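Local coordinates for protein NURA (Sulfolobus solfataricus, PDB 2YGK) that processes the ends of linear double-stranded DNA as a manganese-dependent homodimeric nuclease in double-strand break repair, probably acting with HerA to resect the 5' strand, at residues L111-E116 against S137-N142; L119-G124 against Q183-K188; N163-I168 against D176-L181. One frame throughout, in Å; residues are numbered along the deposited sequence.

Interaction 1 of 3, residues L111-E116 against S137-N142; sequences LMEALE and SKKIGN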
# COMPACT_ATOMS: atom_id res chain seq x y z
N LEU A 111 0.84 -8.48 -12.88
CA LEU A 111 0.97 -9.87 -13.25
C LEU A 111 -0.32 -10.63 -12.93
O LEU A 111 -0.82 -11.41 -13.75
CB LEU A 111 2.16 -10.45 -12.55
CG LEU A 111 2.50 -11.92 -12.73
CD1 LEU A 111 2.35 -12.41 -14.17
CD2 LEU A 111 3.94 -12.11 -12.22
N MSE A 112 -0.91 -10.36 -11.77
CA MSE A 112 -2.18 -10.96 -11.40
C MSE A 112 -3.26 -10.55 -12.41
O MSE A 112 -3.97 -11.41 -12.92
CB MSE A 112 -2.55 -10.57 -9.97
CG MSE A 112 -3.90 -11.12 -9.48
SE MSE A 112 -4.55 -10.10 -7.90
CE MSE A 112 -4.50 -8.35 -8.80
N GLU A 113 -3.35 -9.27 -12.74
CA GLU A 113 -4.33 -8.79 -13.69
C GLU A 113 -4.18 -9.50 -15.06
O GLU A 113 -5.14 -9.97 -15.64
CB GLU A 113 -4.28 -7.25 -13.75
CG GLU A 113 -5.25 -6.54 -12.64
CD GLU A 113 -4.58 -5.44 -11.71
OE1 GLU A 113 -3.48 -4.91 -12.07
OE2 GLU A 113 -5.17 -5.10 -10.64
N ALA A 114 -2.94 -9.65 -15.52
CA ALA A 114 -2.64 -10.45 -16.70
C ALA A 114 -3.32 -11.83 -16.71
O ALA A 114 -3.88 -12.22 -17.73
CB ALA A 114 -1.16 -10.61 -16.84
N LEU A 115 -3.29 -12.56 -15.60
CA LEU A 115 -3.82 -13.92 -15.56
C LEU A 115 -5.34 -13.90 -15.59
O LEU A 115 -5.98 -14.76 -16.24
CB LEU A 115 -3.34 -14.68 -14.33
CG LEU A 115 -1.84 -14.99 -14.26
CD1 LEU A 115 -1.53 -15.66 -12.91
CD2 LEU A 115 -1.37 -15.85 -15.40
N GLU A 116 -5.94 -12.94 -14.88
CA GLU A 116 -7.38 -12.74 -14.94
C GLU A 116 -7.79 -12.54 -16.39
O GLU A 116 -8.57 -13.30 -16.94
CB GLU A 116 -7.81 -11.52 -14.12
CG GLU A 116 -7.77 -11.74 -12.66
CD GLU A 116 -7.98 -10.48 -11.82
OE1 GLU A 116 -9.01 -9.82 -11.93
OE2 GLU A 116 -7.13 -10.17 -11.00
N SER A 137 -11.81 1.31 -16.21
CA SER A 137 -10.76 2.32 -16.07
C SER A 137 -9.57 1.78 -15.33
O SER A 137 -8.47 1.99 -15.77
CB SER A 137 -11.29 3.57 -15.32
OG SER A 137 -12.25 3.23 -14.26
N LYS A 138 -9.78 1.05 -14.24
CA LYS A 138 -8.63 0.58 -13.46
C LYS A 138 -7.88 -0.57 -14.15
O LYS A 138 -6.66 -0.62 -14.08
CB LYS A 138 -9.00 0.25 -12.00
CG LYS A 138 -8.73 1.47 -11.01
CD LYS A 138 -9.43 1.34 -9.63
CE LYS A 138 -9.57 2.72 -8.91
NZ LYS A 138 -10.76 2.80 -7.97
N LYS A 139 -8.60 -1.46 -14.81
CA LYS A 139 -7.98 -2.61 -15.51
C LYS A 139 -7.12 -2.17 -16.70
O LYS A 139 -6.10 -2.80 -17.01
CB LYS A 139 -9.04 -3.57 -16.02
CG LYS A 139 -9.80 -4.31 -14.93
CD LYS A 139 -9.04 -5.52 -14.42
CE LYS A 139 -9.43 -5.91 -12.98
NZ LYS A 139 -10.25 -7.15 -12.95
N ILE A 140 -7.56 -1.09 -17.35
CA ILE A 140 -6.84 -0.52 -18.47
C ILE A 140 -5.53 0.10 -18.04
O ILE A 140 -4.58 0.08 -18.79
CB ILE A 140 -7.67 0.57 -19.17
CG1 ILE A 140 -8.58 -0.07 -20.21
CG2 ILE A 140 -6.78 1.64 -19.81
CD1 ILE A 140 -9.22 0.92 -21.10
N GLY A 141 -5.49 0.67 -16.83
CA GLY A 141 -4.27 1.23 -16.28
C GLY A 141 -3.99 2.59 -16.87
O GLY A 141 -4.78 3.08 -17.68
N ASN A 142 -2.88 3.21 -16.46
CA ASN A 142 -2.50 4.55 -16.95
C ASN A 142 -1.82 4.49 -18.30
O ASN A 142 -1.57 3.43 -18.84
CB ASN A 142 -1.55 5.26 -15.95
CG ASN A 142 -2.23 5.59 -14.61
OD1 ASN A 142 -3.46 5.71 -14.51
ND2 ASN A 142 -1.40 5.77 -13.57

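Interaction 2 of 3, residues L119-G124 against Q183-K188; sequences LALRDG and QFLVSK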
# COMPACT_ATOMS: atom_id res chain seq x y z
N LEU A 119 -7.61 -15.44 -18.61
CA LEU A 119 -8.67 -16.44 -18.40
C LEU A 119 -10.00 -15.95 -18.97
O LEU A 119 -10.86 -16.75 -19.38
CB LEU A 119 -8.83 -16.77 -16.91
CG LEU A 119 -7.69 -17.56 -16.26
CD1 LEU A 119 -7.86 -17.75 -14.77
CD2 LEU A 119 -7.62 -18.90 -16.90
N ALA A 120 -10.18 -14.65 -19.03
CA ALA A 120 -11.38 -14.12 -19.69
C ALA A 120 -11.36 -14.53 -21.17
O ALA A 120 -12.41 -14.81 -21.77
CB ALA A 120 -11.45 -12.61 -19.53
N LEU A 121 -10.19 -14.58 -21.78
CA LEU A 121 -10.10 -15.04 -23.15
C LEU A 121 -10.19 -16.54 -23.21
O LEU A 121 -10.82 -17.09 -24.11
CB LEU A 121 -8.81 -14.60 -23.81
CG LEU A 121 -8.76 -13.12 -24.10
CD1 LEU A 121 -7.30 -12.73 -24.28
CD2 LEU A 121 -9.58 -12.73 -25.34
N ARG A 122 -9.58 -17.23 -22.27
CA ARG A 122 -9.72 -18.66 -22.26
C ARG A 122 -11.19 -19.09 -22.20
O ARG A 122 -11.67 -19.74 -23.09
CB ARG A 122 -8.92 -19.30 -21.13
CG ARG A 122 -8.69 -20.79 -21.33
CD ARG A 122 -7.70 -21.36 -20.33
NE ARG A 122 -8.03 -22.74 -20.00
CZ ARG A 122 -7.49 -23.45 -19.01
NH1 ARG A 122 -6.55 -22.92 -18.22
NH2 ARG A 122 -7.90 -24.70 -18.82
N ASP A 123 -11.92 -18.70 -21.16
CA ASP A 123 -13.20 -19.35 -20.87
C ASP A 123 -14.37 -18.44 -21.09
O ASP A 123 -15.50 -18.84 -20.82
CB ASP A 123 -13.25 -19.85 -19.42
CG ASP A 123 -12.07 -20.77 -19.07
OD1 ASP A 123 -11.78 -21.74 -19.82
OD2 ASP A 123 -11.46 -20.55 -18.01
N GLY A 124 -14.13 -17.25 -21.61
CA GLY A 124 -15.22 -16.28 -21.78
C GLY A 124 -16.37 -16.75 -22.65
O GLY A 124 -17.53 -16.53 -22.34
N GLN A 183 -3.38 -3.75 -21.37
CA GLN A 183 -4.13 -2.94 -22.34
C GLN A 183 -4.45 -3.74 -23.60
O GLN A 183 -5.56 -3.66 -24.13
CB GLN A 183 -3.39 -1.64 -22.69
CG GLN A 183 -3.39 -0.61 -21.55
CD GLN A 183 -2.68 0.71 -21.88
OE1 GLN A 183 -1.96 0.85 -22.88
NE2 GLN A 183 -2.89 1.70 -21.02
N PHE A 184 -3.50 -4.53 -24.05
CA PHE A 184 -3.65 -5.37 -25.22
C PHE A 184 -4.63 -6.50 -24.93
O PHE A 184 -5.48 -6.81 -25.77
CB PHE A 184 -2.29 -5.92 -25.64
CG PHE A 184 -2.34 -6.96 -26.74
CD1 PHE A 184 -2.57 -6.59 -28.06
CD2 PHE A 184 -2.13 -8.30 -26.44
CE1 PHE A 184 -2.59 -7.55 -29.07
CE2 PHE A 184 -2.15 -9.27 -27.45
CZ PHE A 184 -2.38 -8.89 -28.77
N LEU A 185 -4.54 -7.08 -23.74
CA LEU A 185 -5.50 -8.09 -23.30
C LEU A 185 -6.95 -7.61 -23.14
O LEU A 185 -7.89 -8.30 -23.52
CB LEU A 185 -5.00 -8.72 -22.00
CG LEU A 185 -3.80 -9.61 -22.24
CD1 LEU A 185 -3.22 -10.04 -20.91
CD2 LEU A 185 -4.16 -10.83 -23.11
N VAL A 186 -7.14 -6.44 -22.53
CA VAL A 186 -8.50 -5.85 -22.48
C VAL A 186 -8.99 -5.69 -23.89
O VAL A 186 -10.12 -6.02 -24.20
CB VAL A 186 -8.53 -4.48 -21.81
CG1 VAL A 186 -9.83 -3.78 -22.07
CG2 VAL A 186 -8.28 -4.62 -20.31
N SER A 187 -8.12 -5.20 -24.76
CA SER A 187 -8.53 -4.90 -26.13
C SER A 187 -9.03 -6.11 -26.90
O SER A 187 -9.93 -5.98 -27.71
CB SER A 187 -7.39 -4.25 -26.92
OG SER A 187 -7.11 -2.99 -26.35
N LYS A 188 -8.43 -7.27 -26.65
CA LYS A 188 -8.88 -8.49 -27.29
C LYS A 188 -10.24 -8.89 -26.74
O LYS A 188 -11.12 -9.31 -27.49
CB LYS A 188 -7.86 -9.62 -27.11
CG LYS A 188 -6.52 -9.30 -27.80
CD LYS A 188 -6.04 -10.39 -28.79
CE LYS A 188 -6.95 -10.52 -30.04
NZ LYS A 188 -6.57 -9.60 -31.16

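Interaction 3 of 3, residues N163-I168 against D176-L181; sequences NGIISI and DLLMLL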
# COMPACT_ATOMS: atom_id res chain seq x y z
N ASN A 163 6.17 -15.44 -19.28
CA ASN A 163 7.51 -15.93 -18.92
C ASN A 163 8.62 -15.02 -19.47
O ASN A 163 9.64 -14.82 -18.81
CB ASN A 163 7.74 -17.38 -19.39
CG ASN A 163 7.05 -18.41 -18.50
OD1 ASN A 163 5.85 -18.32 -18.23
ND2 ASN A 163 7.81 -19.42 -18.06
N GLY A 164 8.39 -14.48 -20.66
CA GLY A 164 9.32 -13.54 -21.29
C GLY A 164 9.39 -12.17 -20.61
O GLY A 164 10.47 -11.66 -20.34
N ILE A 165 8.22 -11.58 -20.36
CA ILE A 165 8.13 -10.26 -19.75
C ILE A 165 8.73 -10.29 -18.34
O ILE A 165 9.43 -9.36 -17.94
CB ILE A 165 6.67 -9.75 -19.70
CG1 ILE A 165 6.18 -9.41 -21.11
CG2 ILE A 165 6.54 -8.53 -18.81
CD1 ILE A 165 4.69 -9.18 -21.21
N ILE A 166 8.47 -11.37 -17.61
CA ILE A 166 9.03 -11.55 -16.27
C ILE A 166 10.55 -11.59 -16.29
O ILE A 166 11.18 -11.04 -15.40
CB ILE A 166 8.50 -12.83 -15.57
CG1 ILE A 166 7.01 -12.68 -15.21
CG2 ILE A 166 9.35 -13.15 -14.33
CD1 ILE A 166 6.38 -13.95 -14.67
N SER A 167 11.12 -12.21 -17.33
CA SER A 167 12.59 -12.40 -17.48
C SER A 167 13.40 -11.14 -17.80
O SER A 167 14.63 -11.20 -17.83
CB SER A 167 12.87 -13.44 -18.57
OG SER A 167 12.19 -14.66 -18.32
N ILE A 168 12.73 -10.02 -18.07
CA ILE A 168 13.41 -8.74 -18.32
C ILE A 168 14.39 -8.39 -17.20
O ILE A 168 14.21 -8.79 -16.05
CB ILE A 168 12.39 -7.56 -18.52
CG1 ILE A 168 11.94 -7.47 -19.98
CG2 ILE A 168 12.99 -6.22 -18.12
CD1 ILE A 168 12.92 -6.73 -20.89
N ASP A 176 6.20 -1.43 -17.01
CA ASP A 176 5.63 -0.80 -18.21
C ASP A 176 5.22 -1.82 -19.27
O ASP A 176 4.15 -1.69 -19.86
CB ASP A 176 6.56 0.27 -18.79
CG ASP A 176 6.47 1.60 -18.03
OD1 ASP A 176 5.78 1.66 -16.98
OD2 ASP A 176 7.05 2.59 -18.50
N LEU A 177 6.03 -2.85 -19.49
CA LEU A 177 5.61 -3.95 -20.34
C LEU A 177 4.36 -4.64 -19.84
O LEU A 177 3.51 -5.01 -20.64
CB LEU A 177 6.70 -5.00 -20.48
CG LEU A 177 7.73 -4.77 -21.57
CD1 LEU A 177 8.62 -6.03 -21.62
CD2 LEU A 177 7.10 -4.46 -22.93
N LEU A 178 4.25 -4.85 -18.53
CA LEU A 178 3.05 -5.50 -17.98
C LEU A 178 1.81 -4.63 -18.15
O LEU A 178 0.75 -5.13 -18.44
CB LEU A 178 3.25 -5.88 -16.52
CG LEU A 178 4.10 -7.14 -16.29
CD1 LEU A 178 4.68 -7.24 -14.85
CD2 LEU A 178 3.31 -8.36 -16.64
N MSE A 179 1.96 -3.32 -17.99
CA MSE A 179 0.86 -2.39 -18.23
C MSE A 179 0.36 -2.54 -19.67
O MSE A 179 -0.84 -2.68 -19.90
CB MSE A 179 1.31 -0.96 -17.98
CG MSE A 179 1.48 -0.65 -16.51
SE MSE A 179 2.08 1.15 -16.19
CE MSE A 179 0.45 2.09 -16.75
N LEU A 180 1.29 -2.50 -20.62
CA LEU A 180 0.94 -2.69 -22.03
C LEU A 180 0.19 -4.00 -22.26
O LEU A 180 -0.88 -4.01 -22.88
CB LEU A 180 2.19 -2.66 -22.92
CG LEU A 180 2.44 -1.39 -23.74
CD1 LEU A 180 3.61 -1.62 -24.68
CD2 LEU A 180 1.21 -0.97 -24.54
N LEU A 181 0.74 -5.10 -21.75
CA LEU A 181 0.09 -6.41 -21.86
C LEU A 181 -1.38 -6.38 -21.44
O LEU A 181 -2.26 -6.87 -22.15
CB LEU A 181 0.84 -7.46 -21.03
CG LEU A 181 0.32 -8.89 -21.23
CD1 LEU A 181 0.28 -9.25 -22.72
CD2 LEU A 181 1.14 -9.90 -20.45

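Interaction 1 of 3, residues L111-E116 against S137-N142
Glu116 and Lys139 reach each other through matching first torsions: each CG stands beside its own backbone N and anti to the carbonyl carbon (chi1 -74° in Glu116, -68° in Lys139). From there the glutamate runs out extended, while the lysine bends at chi2 and again at chi4, which carries its ammonium group across the gap from helix 136-140. The two side chains cross at about a right angle and close a salt bridge, with Lys139 NZ donating to Glu116 OE1 at 3.1 Å. The nitrogen comes from the syn side of that oxygen but 33° out of the carboxylate plane, a tilted grip. Lys139 NZ also bonds the backbone oxygen of Asp133, its stronger polar partner, so two oxygens hold the ammonium. One turn earlier, Glu113 brings its aliphatic part to the outer end of the lysine chain, Glu113 CG lying 4.2 Å from Lys139 CE. Its carboxylate stays apart: Glu113 OE2 is 5.9 Å from Lys139 NZ, so any attraction acts at a distance. A leucine in place of Glu116 would probably leave Lys139 NZ without its anionic mate, held by the Asp133 carbonyl oxygen but with its charge no longer balanced by this carboxylate. The pair borders the nuclease centre. Asp58 and Asp133 bind the manganese ion, and the side chain of Glu116 comes within about 5 Å of that metal, while Lys139 holds the backbone of a metal-binding residue. In the RNase H-like domain, helix 104-123 rests Glu116 on Ile57 and Asp58 of strand 54-65 and on Ala76 of strand 70-82, and helix 136-140 follows directly on strand 129-133.

Interaction 2 of 3, residues L119-G124 against Q183-K188
Leu121, near the C-terminal end of helix 104-123, packs on Leu185 and Lys188 of helix 171-193, joining two helices of the RNase H-like fold. In chain order the first helix follows strand 85-98 and the second precedes strand 197-201. Across the contact all touching is apolar. Leu121 forks over the other helix: Leu121 CD1 meets Leu185 CD2 at 3.9 Å, the two side chains slanting past each other, and Leu121 CD2 rests on Lys188 CB at 4.0 Å, there nearly at right angles. Leu185 places its CG beside the backbone N (chi1 -72°), from where its CD2 methyl reaches the leucine opposite. Leu117 touches Leu185 and Val186 and extends the seam one turn back along helix 104-123, and Ile189 continues it against Ala120 and Leu121.

Charged groups take their partners elsewhere. Lys188 gives only the root of its side chain to Leu121. Its CG lies over one face of the Phe184 ring, offset toward the rim; the chain beyond bends three times, and NZ forms a salt bridge with Glu191. Asp123 turns to the sheet side, where its carboxylate is held by the hydroxyls of Ser78 and Ser90 and by Lys126.

No hydrogen bond joins the two segments. Within 183-188 the backbone oxygen of Gln183 is gripped twice by Ser187, from opposite faces of its plane: Ser187 N lies 3.1 Å from Gln183 O, and Ser187 OG donates to Gln183 O at 2.8 Å.

Interaction 3 of 3, residues N163-I168 against D176-L181
Ile165 sets its CG2 and CD1 methyls into a hollow formed by Leu177, Leu178 and Leu181, the chief bump in a short helical hairpin. Helix 162-166 ends in a brief connection, and helix 171-193 then returns roughly antiparallel beside it within the RNase H-like domain. The backbones come closest here, Ile165 CA to Leu177 CA being 6.8 Å.

The hollow lies on one side of the long helix, with Leu177 and Leu178 as neighbours at one end and Leu181 a turn further on. Ile165 fills it with two branches. CG2, the branch opposite the backbone N, settles between the first two leucines, with Ile165 CG2 3.9 Å from Leu177 CB and 3.8 Å from Leu178 CG. The CG1 branch (chi1 -70°) stands beside the backbone N and sends its tip along the long helix toward the next turn, Ile165 CD1 meeting Leu181 CD2 methyl to methyl at 3.7 Å. The isoleucine thus straddles one turn of the helix, passing each leucine at a slant.

A second, smaller fit goes in the opposite sense. Leu177 pushes its CD1 methyl into the notch between Ile165 and Ile168, crossing Ile168 nearly at right angles; Leu177 CD1 is 4.0 Å from Ile168 CG1 and 4.2 Å from Ile165 CG1. Phe149 of a loop and Ile157 of helix 151-159 also touch Leu177, whereas Arg107 and Leu110 of helix 104-123 pack on Leu178. The hairpin lies away from the manganese site.

On the outer side of helix 162-166, Ser167 folds back on the turn before it, where Ser167 OG donates to Asn163 O at 2.6 Å, tilted 17° from the carbonyl plane.

Two long helices tie the three contacts together. Helix 104-123 serves interactions 1 and 2, whose centres are 11 Å apart; helix 171-193 serves interactions 2 and 3, 16 Å apart and nested along the chain. Interactions 1 and 2 also meet directly, through a probable hydrogen bond from Gln183 NE2 to Ile140 O at 3.2 Å. Interactions 1 and 3, with centres 12 Å apart, touch where Leu111 CD2 lies 3.9 Å from Ile166 CD1. Interaction 1 alone borders the manganese bound by Asp58 and Asp133; interactions 2 and 3 are apolar packing away from the metal, and interaction 3 brings in helix 162-166.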